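Formylmethanofuran--tetrahydromethanopterin formyltransferase (Methanosarcina barkeri, PDB 1M5S) catalyses the reversible transfer of a formyl group from formylmethanofuran to tetrahydromethanopterin, a step of methanogenesis from carbon dioxide. Local coordinates at residues Val104-Asp115 and Phe149-Ile158; Glu222-Asp230 and Thr235-Val244. All coordinates share one frame; numbering follows the deposited sequence.

Contact 1: Val104-Asp115 and Phe149-Ile158; sequences VFNGLPEAEKQD and FLAEENIGAI. Unlike the reference sequence in segment 104-115: D115 (reference Phe).
The F105 ring meets E152 at its edge, where carboxylate oxygen OE1 lies in the ring plane, 3.9 Å from CD1; ring and carboxylate planes stand 72° apart. The F149 ring is likewise approached at its edge, by V104 CG2, 3.7 Å from CZ. N106 OD1 takes two N-H groups that reach it from opposite sides of the carboxamide plane: G156 N at 2.6 Å, tilted 32° from that plane, and L108 N from higher above it, closing an Asx turn. A chi1 of -167° in N106 turns the carboxamide toward 149-158, where OD1 can meet G156 N. Its ND2 donates to Q114 OE1 at 2.9 Å, and Q114 NE2 in turn donates to L108 O and A111 O, so that the two amides brace the loop containing the type I turn L108-A111.

V104 pairs in parallel with A151, whereas Q114 and D115 pair antiparallel with G156 and I155, so 107-112 reverses the chain beside one long strand. A side chain bridges the change: E152 OE1, also salt-bridged to R137, accepts from N106 N at 2.8 Å, met from above the carboxylate plane. G156 fits because a beta carbon there would clash with L108 O, which instead receives a CA-H...O contact from G156 CA at 3.4 Å. L108 CD1 and A111 CB pack on I158, while V104 and I155 rest on I92 of helix 81-95.

Side-chain acceptors, N106 OD1 and E152 OE1, thus take up backbone N-H groups where the pairing passes from parallel to antiparallel, with R137 probably stabilising the negative charge of E152.

Contact 2: Glu222-Asp230 and Thr235-Val244; sequences ERFCPSIKD and TEIPADVNAV
K229 leaves its backbone with CG between N and the carbonyl carbon (chi1 71°), then runs extended across I237. CB lies 3.4 Å from T235 OG1, the oxygen that also closes an ST turn with I237 N. Farther out, CD presses on I237 CG2 at 3.6 Å, and CE passes 3.8 Å from P238 O. NZ donates to three carbonyl oxygens: V241 O at 2.8 Å, A239 O at 2.9 Å, from above its carbonyl plane, and P238 O. A water accepts from it too, so four acceptors share three protons. All three carbonyls belong to the type I turn P238-V241, where P238 O also accepts from V241 N. The turn leads into strand 243-251 through a classic beta bulge, N242 and A243 both facing G170. A methionine in place of K229 has no N-H to offer, which would probably leave A239 O and V241 O without this donor and the turn freer to move. Near the start of 235-244, E236 N donates to R223 O at 2.7 Å, in the carbonyl plane. E236 CB sits over one face of the F224 ring, 23° off its normal, in a CH-pi contact. Its OE2 forms a salt bridge with R223 NH1 at 3.5 Å by charge alone, well out of the guanidinium plane. P226 CB touches I237 CG2 and its CG touches V244 CG2; the proline also meets M145 of the second subunit.

How the contacts relate
Both contacts involve the long strand 147-170, but at different places: contact 1 includes its first half directly, whereas contact 2 packs on its far end, F224 and I237 against F169, and pairs with it through the bulge N242-A243 opposite G170. Their centres are 45 Å apart, on opposite sides of the chain's centre, and their nearest atoms are about 28 Å apart. Contact 1 is nearer the centre, half of its touching residues are buried, and it rests on strand pairing, with amides and one carboxylate as side-chain acceptors. Contact 2 is more peripheral, includes exposed residues, and relies on loops, a lysine on carbonyls and an ion pair. No other subunit touches contact 1; contact 2 meets the second subunit.

Contact 1: Val104-Asp115 and Phe149-Ile158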
ATOM      1  N   VAL A 104      -5.700  13.604 -18.279  1.00 26.06           N
ATOM      2  CA  VAL A 104      -6.487  14.541 -17.482  1.00 24.68           C
ATOM      3  C   VAL A 104      -7.802  14.845 -18.186  1.00 24.42           C
ATOM      4  O   VAL A 104      -7.815  15.191 -19.366  1.00 24.23           O
ATOM      5  CB  VAL A 104      -5.729  15.870 -17.264  1.00 24.69           C
ATOM      6  CG1 VAL A 104      -6.645  16.905 -16.639  1.00 29.77           C
ATOM      7  CG2 VAL A 104      -4.534  15.641 -16.377  1.00 35.51           C
ATOM      8  N   PHE A 105      -8.905  14.671 -17.465  1.00 28.37           N
ATOM      9  CA  PHE A 105     -10.229  15.009 -17.970  1.00 24.42           C
ATOM     10  C   PHE A 105     -10.929  15.983 -17.032  1.00 31.89           C
ATOM     11  O   PHE A 105     -10.502  16.188 -15.893  1.00 23.39           O
ATOM     12  CB  PHE A 105     -11.076  13.747 -18.131  1.00 24.18           C
ATOM     13  CG  PHE A 105     -10.484  12.745 -19.083  1.00 33.43           C
ATOM     14  CD1 PHE A 105     -10.689  12.861 -20.451  1.00 26.11           C
ATOM     15  CD2 PHE A 105      -9.687  11.707 -18.614  1.00 28.66           C
ATOM     16  CE1 PHE A 105     -10.109  11.959 -21.339  1.00 31.18           C
ATOM     17  CE2 PHE A 105      -9.109  10.805 -19.495  1.00 33.33           C
ATOM     18  CZ  PHE A 105      -9.321  10.935 -20.858  1.00 29.81           C
ATOM     19  N   ASN A 106     -12.017  16.569 -17.518  1.00 25.37           N
ATOM     20  CA  ASN A 106     -12.747  17.593 -16.780  1.00 26.33           C
ATOM     21  C   ASN A 106     -13.696  16.950 -15.768  1.00 18.27           C
ATOM     22  O   ASN A 106     -14.605  16.208 -16.146  1.00 27.65           O
ATOM     23  CB  ASN A 106     -13.543  18.458 -17.764  1.00 26.61           C
ATOM     24  CG  ASN A 106     -14.081  19.725 -17.132  1.00 35.66           C
ATOM     25  OD1 ASN A 106     -14.028  19.910 -15.912  1.00 25.15           O
ATOM     26  ND2 ASN A 106     -14.574  20.624 -17.971  1.00 23.48           N
ATOM     27  N   GLY A 107     -13.504  17.271 -14.488  1.00 29.07           N
ATOM     28  CA  GLY A 107     -14.360  16.726 -13.451  1.00 25.48           C
ATOM     29  C   GLY A 107     -15.704  17.423 -13.338  1.00 34.81           C
ATOM     30  O   GLY A 107     -16.679  16.814 -12.892  1.00 31.00           O
ATOM     31  N   LEU A 108     -15.760  18.693 -13.742  1.00 29.64           N
ATOM     32  CA  LEU A 108     -16.987  19.493 -13.663  1.00 31.09           C
ATOM     33  C   LEU A 108     -17.396  20.039 -15.035  1.00 32.94           C
ATOM     34  O   LEU A 108     -17.343  21.245 -15.270  1.00 36.43           O
ATOM     35  CB  LEU A 108     -16.796  20.656 -12.677  1.00 25.86           C
ATOM     36  CG  LEU A 108     -16.990  20.390 -11.176  1.00 26.72           C
ATOM     37  CD1 LEU A 108     -16.259  21.429 -10.354  1.00 26.93           C
ATOM     38  CD2 LEU A 108     -18.469  20.387 -10.840  1.00 35.16           C
ATOM     39  N   PRO A 109     -17.807  19.154 -15.960  1.00 30.63           N
ATOM     40  CA  PRO A 109     -17.981  19.528 -17.368  1.00 39.45           C
ATOM     41  C   PRO A 109     -19.187  20.437 -17.631  1.00 43.09           C
ATOM     42  O   PRO A 109     -19.127  21.324 -18.483  1.00 43.72           O
ATOM     43  CB  PRO A 109     -18.125  18.181 -18.072  1.00 41.56           C
ATOM     44  CG  PRO A 109     -18.718  17.298 -17.040  1.00 40.26           C
ATOM     45  CD  PRO A 109     -18.060  17.717 -15.753  1.00 39.81           C
ATOM     46  N   GLU A 110     -20.272  20.215 -16.891  1.00 45.85           N
ATOM     47  CA  GLU A 110     -21.494  21.001 -17.037  1.00 40.51           C
ATOM     48  C   GLU A 110     -21.446  22.324 -16.257  1.00 43.61           C
ATOM     49  O   GLU A 110     -22.388  23.116 -16.319  1.00 46.23           O
ATOM     50  CB  GLU A 110     -22.698  20.173 -16.582  1.00 49.97           C
ATOM     51  CG  GLU A 110     -23.507  19.535 -17.701  1.00 56.22           C
ATOM     52  N   ALA A 111     -20.327  22.588 -15.578  1.00 37.14           N
ATOM     53  CA  ALA A 111     -20.177  23.779 -14.738  1.00 38.34           C
ATOM     54  C   ALA A 111     -20.103  25.051 -15.567  1.00 43.52           C
ATOM     55  O   ALA A 111     -19.589  25.039 -16.682  1.00 36.67           O
ATOM     56  CB  ALA A 111     -18.936  23.661 -13.876  1.00 40.47           C
ATOM     57  N   GLU A 112     -20.533  26.166 -14.984  1.00 38.94           N
ATOM     58  CA  GLU A 112     -20.555  27.429 -15.712  1.00 44.30           C
ATOM     59  C   GLU A 112     -19.158  28.009 -15.917  1.00 38.10           C
ATOM     60  O   GLU A 112     -18.844  28.515 -16.996  1.00 44.07           O
ATOM     61  CB  GLU A 112     -21.440  28.453 -14.999  1.00 51.01           C
ATOM     62  CG  GLU A 112     -21.976  29.527 -15.938  1.00 67.21           C
ATOM     63  CD  GLU A 112     -22.364  30.797 -15.213  1.00 76.52           C
ATOM     64  OE1 GLU A 112     -21.460  31.492 -14.694  1.00 81.36           O
ATOM     65  OE2 GLU A 112     -23.574  31.107 -15.178  1.00 81.19           O
ATOM     66  N   LYS A 113     -18.332  27.957 -14.876  1.00 37.42           N
ATOM     67  CA  LYS A 113     -16.939  28.390 -14.980  1.00 38.28           C
ATOM     68  C   LYS A 113     -16.065  27.265 -15.561  1.00 40.60           C
ATOM     69  O   LYS A 113     -16.303  26.092 -15.284  1.00 34.94           O
ATOM     70  CB  LYS A 113     -16.423  28.804 -13.601  1.00 36.52           C
ATOM     71  CG  LYS A 113     -15.662  30.110 -13.595  1.00 45.09           C
ATOM     72  CD  LYS A 113     -14.189  29.879 -13.816  1.00 45.10           C
ATOM     73  CE  LYS A 113     -13.402  31.157 -13.613  1.00 51.86           C
ATOM     74  NZ  LYS A 113     -13.624  32.123 -14.717  1.00 54.30           N
ATOM     75  N   GLN A 114     -15.156  27.624 -16.467  1.00 38.67           N
ATOM     76  CA  GLN A 114     -14.250  26.672 -17.120  1.00 39.60           C
ATOM     77  C   GLN A 114     -12.881  27.304 -17.358  1.00 43.24           C
ATOM     78  O   GLN A 114     -12.773  28.354 -17.995  1.00 43.04           O
ATOM     79  CB  GLN A 114     -14.813  26.217 -18.469  1.00 34.95           C
ATOM     80  CG  GLN A 114     -16.102  25.422 -18.401  1.00 30.34           C
ATOM     81  CD  GLN A 114     -15.900  24.007 -17.907  1.00 43.30           C
ATOM     82  OE1 GLN A 114     -14.774  23.513 -17.839  1.00 32.18           O
ATOM     83  NE2 GLN A 114     -16.998  23.337 -17.570  1.00 34.84           N
ATOM     84  N   ASP A 115     -11.837  26.666 -16.841  1.00 37.65           N
ATOM     85  CA  ASP A 115     -10.473  27.102 -17.105  1.00 38.93           C
ATOM     86  C   ASP A 115      -9.906  26.232 -18.230  1.00 45.16           C
ATOM     87  O   ASP A 115     -10.117  25.019 -18.243  1.00 41.52           O
ATOM     88  CB  ASP A 115      -9.624  26.974 -15.837  1.00 44.19           C
ATOM     89  CG  ASP A 115     -10.126  27.860 -14.700  1.00 49.76           C
ATOM     90  OD1 ASP A 115     -10.726  27.330 -13.738  1.00 50.05           O
ATOM     91  OD2 ASP A 115      -9.906  29.088 -14.756  1.00 58.22           O
ATOM     92  N   PHE A 149       0.526  12.488 -23.919  1.00 24.35           N
ATOM     93  CA  PHE A 149      -0.264  12.928 -22.773  1.00 23.51           C
ATOM     94  C   PHE A 149      -1.582  13.535 -23.266  1.00 27.65           C
ATOM     95  O   PHE A 149      -1.589  14.385 -24.152  1.00 28.13           O
ATOM     96  CB  PHE A 149       0.524  13.951 -21.950  1.00 28.84           C
ATOM     97  CG  PHE A 149      -0.268  14.584 -20.834  1.00 30.28           C
ATOM     98  CD1 PHE A 149      -0.784  13.810 -19.799  1.00 26.70           C
ATOM     99  CD2 PHE A 149      -0.484  15.962 -20.811  1.00 35.32           C
ATOM    100  CE1 PHE A 149      -1.501  14.393 -18.757  1.00 24.92           C
ATOM    101  CE2 PHE A 149      -1.201  16.561 -19.769  1.00 24.22           C
ATOM    102  CZ  PHE A 149      -1.710  15.772 -18.740  1.00 32.51           C
ATOM    103  N   LEU A 150      -2.696  13.026 -22.752  1.00 22.73           N
ATOM    104  CA  LEU A 150      -4.015  13.514 -23.136  1.00 26.23           C
ATOM    105  C   LEU A 150      -4.586  14.431 -22.055  1.00 27.97           C
ATOM    106  O   LEU A 150      -4.529  14.113 -20.869  1.00 19.61           O
ATOM    107  CB  LEU A 150      -4.959  12.335 -23.388  1.00 27.34           C
ATOM    108  CG  LEU A 150      -4.972  11.703 -24.789  1.00 32.41           C
ATOM    109  CD1 LEU A 150      -3.590  11.681 -25.401  1.00 33.24           C
ATOM    110  CD2 LEU A 150      -5.529  10.298 -24.696  1.00 25.42           C
ATOM    111  N   ALA A 151      -5.051  15.609 -22.466  1.00 24.27           N
ATOM    112  CA  ALA A 151      -5.641  16.577 -21.541  1.00 22.67           C
ATOM    113  C   ALA A 151      -6.872  17.238 -22.161  1.00 32.13           C
ATOM    114  O   ALA A 151      -6.768  17.933 -23.172  1.00 30.53           O
ATOM    115  CB  ALA A 151      -4.605  17.645 -21.155  1.00 17.49           C
ATOM    116  N   GLU A 152      -8.033  17.033 -21.547  1.00 29.77           N
ATOM    117  CA  GLU A 152      -9.256  17.712 -21.978  1.00 29.53           C
ATOM    118  C   GLU A 152      -9.054  19.230 -21.986  1.00 22.86           C
ATOM    119  O   GLU A 152      -8.245  19.764 -21.218  1.00 26.30           O
ATOM    120  CB  GLU A 152     -10.416  17.350 -21.051  1.00 31.74           C
ATOM    121  CG  GLU A 152     -11.758  17.932 -21.471  1.00 34.97           C
ATOM    122  CD  GLU A 152     -12.939  17.172 -20.892  1.00 39.94           C
ATOM    123  OE1 GLU A 152     -12.721  16.150 -20.209  1.00 32.70           O
ATOM    124  OE2 GLU A 152     -14.092  17.590 -21.131  1.00 36.58           O
ATOM    125  N   GLU A 153      -9.765  19.919 -22.875  1.00 30.60           N
ATOM    126  CA  GLU A 153      -9.551  21.348 -23.061  1.00 29.75           C
ATOM    127  C   GLU A 153      -9.716  22.137 -21.762  1.00 27.99           C
ATOM    128  O   GLU A 153      -8.855  22.941 -21.393  1.00 25.96           O
ATOM    129  CB  GLU A 153     -10.514  21.891 -24.113  1.00 38.97           C
ATOM    130  CG  GLU A 153     -10.393  23.398 -24.310  1.00 49.35           C
ATOM    131  CD  GLU A 153     -11.333  23.926 -25.367  1.00 51.80           C
ATOM    132  OE1 GLU A 153     -12.536  23.577 -25.331  1.00 54.69           O
ATOM    133  OE2 GLU A 153     -10.857  24.684 -26.239  1.00 59.99           O
ATOM    134  N   ASN A 154     -10.796  21.842 -21.047  1.00 30.30           N
ATOM    135  CA  ASN A 154     -11.207  22.637 -19.897  1.00 29.62           C
ATOM    136  C   ASN A 154     -11.245  21.825 -18.608  1.00 30.42           C
ATOM    137  O   ASN A 154     -11.488  20.619 -18.623  1.00 35.10           O
ATOM    138  CB  ASN A 154     -12.600  23.234 -20.139  1.00 34.29           C
ATOM    139  CG  ASN A 154     -12.570  24.444 -21.054  1.00 29.40           C
ATOM    140  OD1 ASN A 154     -11.643  25.258 -21.009  1.00 32.48           O
ATOM    141  ND2 ASN A 154     -13.609  24.585 -21.869  1.00 35.69           N
ATOM    142  N   ILE A 155     -11.062  22.519 -17.491  1.00 28.56           N
ATOM    143  CA  ILE A 155     -11.425  21.990 -16.182  1.00 34.48           C
ATOM    144  C   ILE A 155     -12.420  22.934 -15.488  1.00 33.16           C
ATOM    145  O   ILE A 155     -12.130  24.115 -15.271  1.00 36.09           O
ATOM    146  CB  ILE A 155     -10.174  21.795 -15.300  1.00 31.64           C
ATOM    147  CG1 ILE A 155      -9.385  20.585 -15.791  1.00 33.54           C
ATOM    148  CG2 ILE A 155     -10.572  21.596 -13.841  1.00 31.40           C
ATOM    149  CD1 ILE A 155      -7.913  20.781 -15.722  1.00 47.75           C
ATOM    150  N   GLY A 156     -13.590  22.396 -15.154  1.00 32.27           N
ATOM    151  CA  GLY A 156     -14.628  23.181 -14.509  1.00 32.83           C
ATOM    152  C   GLY A 156     -14.360  23.483 -13.049  1.00 38.50           C
ATOM    153  O   GLY A 156     -13.637  22.751 -12.357  1.00 27.72           O
ATOM    154  N   ALA A 157     -14.984  24.556 -12.574  1.00 31.98           N
ATOM    155  CA  ALA A 157     -14.868  24.990 -11.186  1.00 26.75           C
ATOM    156  C   ALA A 157     -16.198  25.593 -10.740  1.00 34.96           C
ATOM    157  O   ALA A 157     -17.016  25.991 -11.572  1.00 33.36           O
ATOM    158  CB  ALA A 157     -13.742  26.014 -11.047  1.00 23.62           C
ATOM    159  N   ILE A 158     -16.471  25.517  -9.440  1.00 33.45           N
ATOM    160  CA  ILE A 158     -17.686  26.096  -8.871  1.00 32.00           C
ATOM    161  C   ILE A 158     -17.396  26.791  -7.547  1.00 32.57           C
ATOM    162  O   ILE A 158     -16.244  26.860  -7.103  1.00 33.67           O
ATOM    163  CB  ILE A 158     -18.802  25.031  -8.642  1.00 33.29           C
ATOM    164  CG1 ILE A 158     -18.239  23.803  -7.915  1.00 29.66           C
ATOM    165  CG2 ILE A 158     -19.432  24.628  -9.966  1.00 32.11           C
ATOM    166  CD1 ILE A 158     -18.604  23.733  -6.465  1.00 28.99           C
TER
HETATM  167  O   HOH W   1     -19.261  27.827 -12.005  1.00 37.13           O

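Contact 2: Glu222-Asp230 and Thr235-Val244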
ATOM      1  N   GLU A 222      -5.724  26.221  22.929  1.00 35.37           N
ATOM      2  CA  GLU A 222      -5.276  25.535  24.142  1.00 38.19           C
ATOM      3  C   GLU A 222      -6.408  24.815  24.883  1.00 33.49           C
ATOM      4  O   GLU A 222      -6.151  23.984  25.755  1.00 42.10           O
ATOM      5  CB  GLU A 222      -4.581  26.529  25.086  1.00 38.44           C
ATOM      6  CG  GLU A 222      -5.497  27.608  25.680  1.00 36.20           C
ATOM      7  CD  GLU A 222      -5.858  28.707  24.691  1.00 46.16           C
ATOM      8  OE1 GLU A 222      -5.091  28.923  23.727  1.00 43.48           O
ATOM      9  OE2 GLU A 222      -6.909  29.361  24.880  1.00 46.33           O
ATOM     10  N   ARG A 223      -7.652  25.117  24.514  1.00 31.68           N
ATOM     11  CA  ARG A 223      -8.820  24.517  25.156  1.00 36.78           C
ATOM     12  C   ARG A 223      -9.060  23.087  24.696  1.00 36.13           C
ATOM     13  O   ARG A 223      -9.874  22.378  25.285  1.00 30.68           O
ATOM     14  CB  ARG A 223     -10.081  25.340  24.874  1.00 43.93           C
ATOM     15  CG  ARG A 223     -10.023  26.782  25.349  1.00 46.47           C
ATOM     16  CD  ARG A 223     -11.340  27.498  25.074  1.00 53.12           C
ATOM     17  NE  ARG A 223     -12.302  27.311  26.160  1.00 59.61           N
ATOM     18  CZ  ARG A 223     -13.586  27.002  25.995  1.00 65.14           C
ATOM     19  NH1 ARG A 223     -14.377  26.877  27.054  1.00 61.93           N
ATOM     20  NH2 ARG A 223     -14.077  26.793  24.777  1.00 68.25           N
ATOM     21  N   PHE A 224      -8.427  22.701  23.588  1.00 37.35           N
ATOM     22  CA  PHE A 224      -8.544  21.341  23.062  1.00 32.14           C
ATOM     23  C   PHE A 224      -7.201  20.624  23.025  1.00 31.85           C
ATOM     24  O   PHE A 224      -7.034  19.656  22.288  1.00 35.28           O
ATOM     25  CB  PHE A 224      -9.145  21.356  21.655  1.00 30.01           C
ATOM     26  CG  PHE A 224     -10.579  21.789  21.610  1.00 34.55           C
ATOM     27  CD1 PHE A 224     -10.909  23.112  21.342  1.00 39.33           C
ATOM     28  CD2 PHE A 224     -11.599  20.863  21.769  1.00 32.65           C
ATOM     29  CE1 PHE A 224     -12.236  23.504  21.226  1.00 31.88           C
ATOM     30  CE2 PHE A 224     -12.930  21.242  21.655  1.00 31.98           C
ATOM     31  CZ  PHE A 224     -13.248  22.566  21.382  1.00 40.20           C
ATOM     32  N   CYS A 225      -6.252  21.110  23.818  1.00 30.59           N
ATOM     33  CA  CYS A 225      -4.942  20.478  23.946  1.00 33.34           C
ATOM     34  C   CYS A 225      -4.861  19.619  25.211  1.00 33.95           C
ATOM     35  O   CYS A 225      -4.700  20.143  26.315  1.00 29.19           O
ATOM     36  CB  CYS A 225      -3.841  21.544  23.975  1.00 34.09           C
ATOM     37  SG  CYS A 225      -3.735  22.539  22.477  1.00 34.03           S
ATOM     38  N   PRO A 226      -4.939  18.282  25.060  1.00 25.46           N
ATOM     39  CA  PRO A 226      -5.028  17.364  26.200  1.00 26.46           C
ATOM     40  C   PRO A 226      -3.795  17.361  27.102  1.00 28.59           C
ATOM     41  O   PRO A 226      -3.918  17.239  28.320  1.00 29.37           O
ATOM     42  CB  PRO A 226      -5.258  15.997  25.540  1.00 24.16           C
ATOM     43  CG  PRO A 226      -5.879  16.327  24.238  1.00 32.09           C
ATOM     44  CD  PRO A 226      -5.155  17.564  23.793  1.00 31.91           C
ATOM     45  N   SER A 227      -2.617  17.535  26.509  1.00 27.21           N
ATOM     46  CA  SER A 227      -1.365  17.487  27.260  1.00 28.43           C
ATOM     47  C   SER A 227      -1.199  18.653  28.249  1.00 34.85           C
ATOM     48  O   SER A 227      -0.286  18.642  29.074  1.00 37.52           O
ATOM     49  CB  SER A 227      -0.172  17.446  26.297  1.00 33.12           C
ATOM     50  OG  SER A 227       0.009  18.691  25.639  1.00 33.26           O
ATOM     51  N   ILE A 228      -2.081  19.650  28.165  1.00 36.18           N
ATOM     52  CA  ILE A 228      -2.038  20.811  29.062  1.00 33.94           C
ATOM     53  C   ILE A 228      -3.414  21.145  29.652  1.00 39.52           C
ATOM     54  O   ILE A 228      -3.619  22.248  30.156  1.00 41.15           O
ATOM     55  CB  ILE A 228      -1.511  22.079  28.333  1.00 35.12           C
ATOM     56  CG1 ILE A 228      -2.411  22.408  27.139  1.00 32.73           C
ATOM     57  CG2 ILE A 228      -0.069  21.880  27.898  1.00 32.11           C
ATOM     58  CD1 ILE A 228      -2.186  23.782  26.554  1.00 41.13           C
ATOM     59  N   LYS A 229      -4.350  20.199  29.587  1.00 28.55           N
ATOM     60  CA  LYS A 229      -5.719  20.434  30.049  1.00 34.32           C
ATOM     61  C   LYS A 229      -5.781  20.769  31.541  1.00 38.56           C
ATOM     62  O   LYS A 229      -6.723  21.426  31.991  1.00 41.44           O
ATOM     63  CB  LYS A 229      -6.607  19.219  29.756  1.00 28.08           C
ATOM     64  CG  LYS A 229      -6.314  18.001  30.624  1.00 37.00           C
ATOM     65  CD  LYS A 229      -7.156  16.811  30.215  1.00 36.07           C
ATOM     66  CE  LYS A 229      -6.653  15.539  30.874  1.00 45.05           C
ATOM     67  NZ  LYS A 229      -7.300  14.319  30.310  1.00 41.92           N
ATOM     68  N   ASP A 230      -4.757  20.361  32.291  1.00 38.61           N
ATOM     69  CA  ASP A 230      -4.697  20.622  33.729  1.00 46.49           C
ATOM     70  C   ASP A 230      -4.284  22.055  34.079  1.00 46.71           C
ATOM     71  O   ASP A 230      -4.664  22.569  35.128  1.00 46.63           O
ATOM     72  CB  ASP A 230      -3.750  19.629  34.410  1.00 53.01           C
ATOM     73  CG  ASP A 230      -4.374  18.250  34.587  1.00 62.99           C
ATOM     74  OD1 ASP A 230      -5.622  18.137  34.538  1.00 60.76           O
ATOM     75  OD2 ASP A 230      -3.612  17.278  34.779  1.00 63.67           O
ATOM     76  N   THR A 235     -10.692  24.401  29.793  1.00 40.23           N
ATOM     77  CA  THR A 235     -10.405  23.288  28.903  1.00 35.91           C
ATOM     78  C   THR A 235     -11.683  22.564  28.499  1.00 38.27           C
ATOM     79  O   THR A 235     -12.638  22.479  29.272  1.00 40.47           O
ATOM     80  CB  THR A 235      -9.421  22.291  29.566  1.00 40.69           C
ATOM     81  OG1 THR A 235      -9.126  21.221  28.657  1.00 33.75           O
ATOM     82  CG2 THR A 235      -9.995  21.735  30.869  1.00 39.35           C
ATOM     83  N   GLU A 236     -11.734  22.164  27.233  1.00 32.82           N
ATOM     84  CA  GLU A 236     -12.842  21.387  26.695  1.00 34.84           C
ATOM     85  C   GLU A 236     -12.563  19.889  26.759  1.00 32.87           C
ATOM     86  O   GLU A 236     -13.370  19.088  26.289  1.00 34.82           O
ATOM     87  CB  GLU A 236     -13.089  21.788  25.246  1.00 38.22           C
ATOM     88  CG  GLU A 236     -13.737  23.147  25.078  1.00 48.23           C
ATOM     89  CD  GLU A 236     -15.233  23.093  25.294  1.00 58.14           C
ATOM     90  OE1 GLU A 236     -15.914  22.330  24.573  1.00 60.27           O
ATOM     91  OE2 GLU A 236     -15.725  23.773  26.219  1.00 66.70           O
ATOM     92  N   ILE A 237     -11.408  19.530  27.319  1.00 29.38           N
ATOM     93  CA  ILE A 237     -10.915  18.150  27.348  1.00 33.30           C
ATOM     94  C   ILE A 237     -11.243  17.512  28.698  1.00 30.72           C
ATOM     95  O   ILE A 237     -10.717  17.940  29.728  1.00 31.38           O
ATOM     96  CB  ILE A 237      -9.360  18.102  27.129  1.00 28.27           C
ATOM     97  CG1 ILE A 237      -8.984  18.803  25.822  1.00 32.06           C
ATOM     98  CG2 ILE A 237      -8.860  16.666  27.101  1.00 26.54           C
ATOM     99  CD1 ILE A 237      -9.796  18.358  24.623  1.00 30.92           C
ATOM    100  N   PRO A 238     -12.109  16.478  28.706  1.00 35.01           N
ATOM    101  CA  PRO A 238     -12.415  15.689  29.908  1.00 34.05           C
ATOM    102  C   PRO A 238     -11.187  14.981  30.443  1.00 34.66           C
ATOM    103  O   PRO A 238     -10.197  14.810  29.725  1.00 31.74           O
ATOM    104  CB  PRO A 238     -13.457  14.688  29.425  1.00 34.31           C
ATOM    105  CG  PRO A 238     -14.057  15.322  28.237  1.00 38.53           C
ATOM    106  CD  PRO A 238     -12.940  16.054  27.569  1.00 36.43           C
ATOM    107  N   ALA A 239     -11.259  14.536  31.693  1.00 33.43           N
ATOM    108  CA  ALA A 239     -10.127  13.865  32.321  1.00 32.49           C
ATOM    109  C   ALA A 239      -9.817  12.529  31.641  1.00 37.11           C
ATOM    110  O   ALA A 239      -8.657  12.108  31.581  1.00 33.19           O
ATOM    111  CB  ALA A 239     -10.402  13.651  33.807  1.00 39.59           C
ATOM    112  N   ASP A 240     -10.846  11.888  31.091  1.00 32.08           N
ATOM    113  CA  ASP A 240     -10.675  10.575  30.471  1.00 37.48           C
ATOM    114  C   ASP A 240     -10.362  10.627  28.974  1.00 29.36           C
ATOM    115  O   ASP A 240     -10.254   9.583  28.330  1.00 30.55           O
ATOM    116  CB  ASP A 240     -11.903   9.687  30.732  1.00 31.17           C
ATOM    117  CG  ASP A 240     -13.179  10.221  30.088  1.00 40.58           C
ATOM    118  OD1 ASP A 240     -13.253  11.424  29.753  1.00 50.24           O
ATOM    119  OD2 ASP A 240     -14.136   9.432  29.947  1.00 41.14           O
ATOM    120  N   VAL A 241     -10.159  11.835  28.448  1.00 26.87           N
ATOM    121  CA  VAL A 241      -9.706  12.027  27.069  1.00 22.12           C
ATOM    122  C   VAL A 241      -8.234  12.436  27.027  1.00 26.26           C
ATOM    123  O   VAL A 241      -7.828  13.375  27.716  1.00 28.22           O
ATOM    124  CB  VAL A 241     -10.539  13.107  26.352  1.00 22.05           C
ATOM    125  CG1 VAL A 241      -9.872  13.513  25.044  1.00 19.20           C
ATOM    126  CG2 VAL A 241     -11.941  12.595  26.097  1.00 18.99           C
ATOM    127  N   ASN A 242      -7.446  11.759  26.190  1.00 20.76           N
ATOM    128  CA  ASN A 242      -6.030  12.093  26.047  1.00 24.44           C
ATOM    129  C   ASN A 242      -5.625  12.589  24.668  1.00 19.21           C
ATOM    130  O   ASN A 242      -4.480  12.994  24.474  1.00 25.74           O
ATOM    131  CB  ASN A 242      -5.159  10.898  26.424  1.00 28.86           C
ATOM    132  CG  ASN A 242      -5.026  10.739  27.910  1.00 44.53           C
ATOM    133  OD1 ASN A 242      -4.145  11.331  28.526  1.00 53.75           O
ATOM    134  ND2 ASN A 242      -5.951  10.001  28.511  1.00 54.90           N
ATOM    135  N   ALA A 243      -6.567  12.610  23.729  1.00 24.64           N
ATOM    136  CA  ALA A 243      -6.263  13.050  22.373  1.00 19.67           C
ATOM    137  C   ALA A 243      -7.512  13.437  21.599  1.00 21.24           C
ATOM    138  O   ALA A 243      -8.580  12.842  21.774  1.00 19.17           O
ATOM    139  CB  ALA A 243      -5.497  11.955  21.625  1.00 15.88           C
ATOM    140  N   VAL A 244      -7.375  14.460  20.761  1.00 17.86           N
ATOM    141  CA  VAL A 244      -8.440  14.873  19.865  1.00 19.19           C
ATOM    142  C   VAL A 244      -7.873  14.982  18.457  1.00 14.59           C
ATOM    143  O   VAL A 244      -6.755  15.467  18.262  1.00 24.27           O
ATOM    144  CB  VAL A 244      -9.021  16.251  20.263  1.00 20.95           C
ATOM    145  CG1 VAL A 244     -10.224  16.586  19.388  1.00 20.38           C
ATOM    146  CG2 VAL A 244      -9.409  16.260  21.735  1.00 23.71           C
TER
HETATM  147  O   HOH W   2      -6.813  21.938  27.384  1.00 26.36           O
HETATM  148  O   HOH W   3      -4.968  14.208  28.416  1.00 45.97           O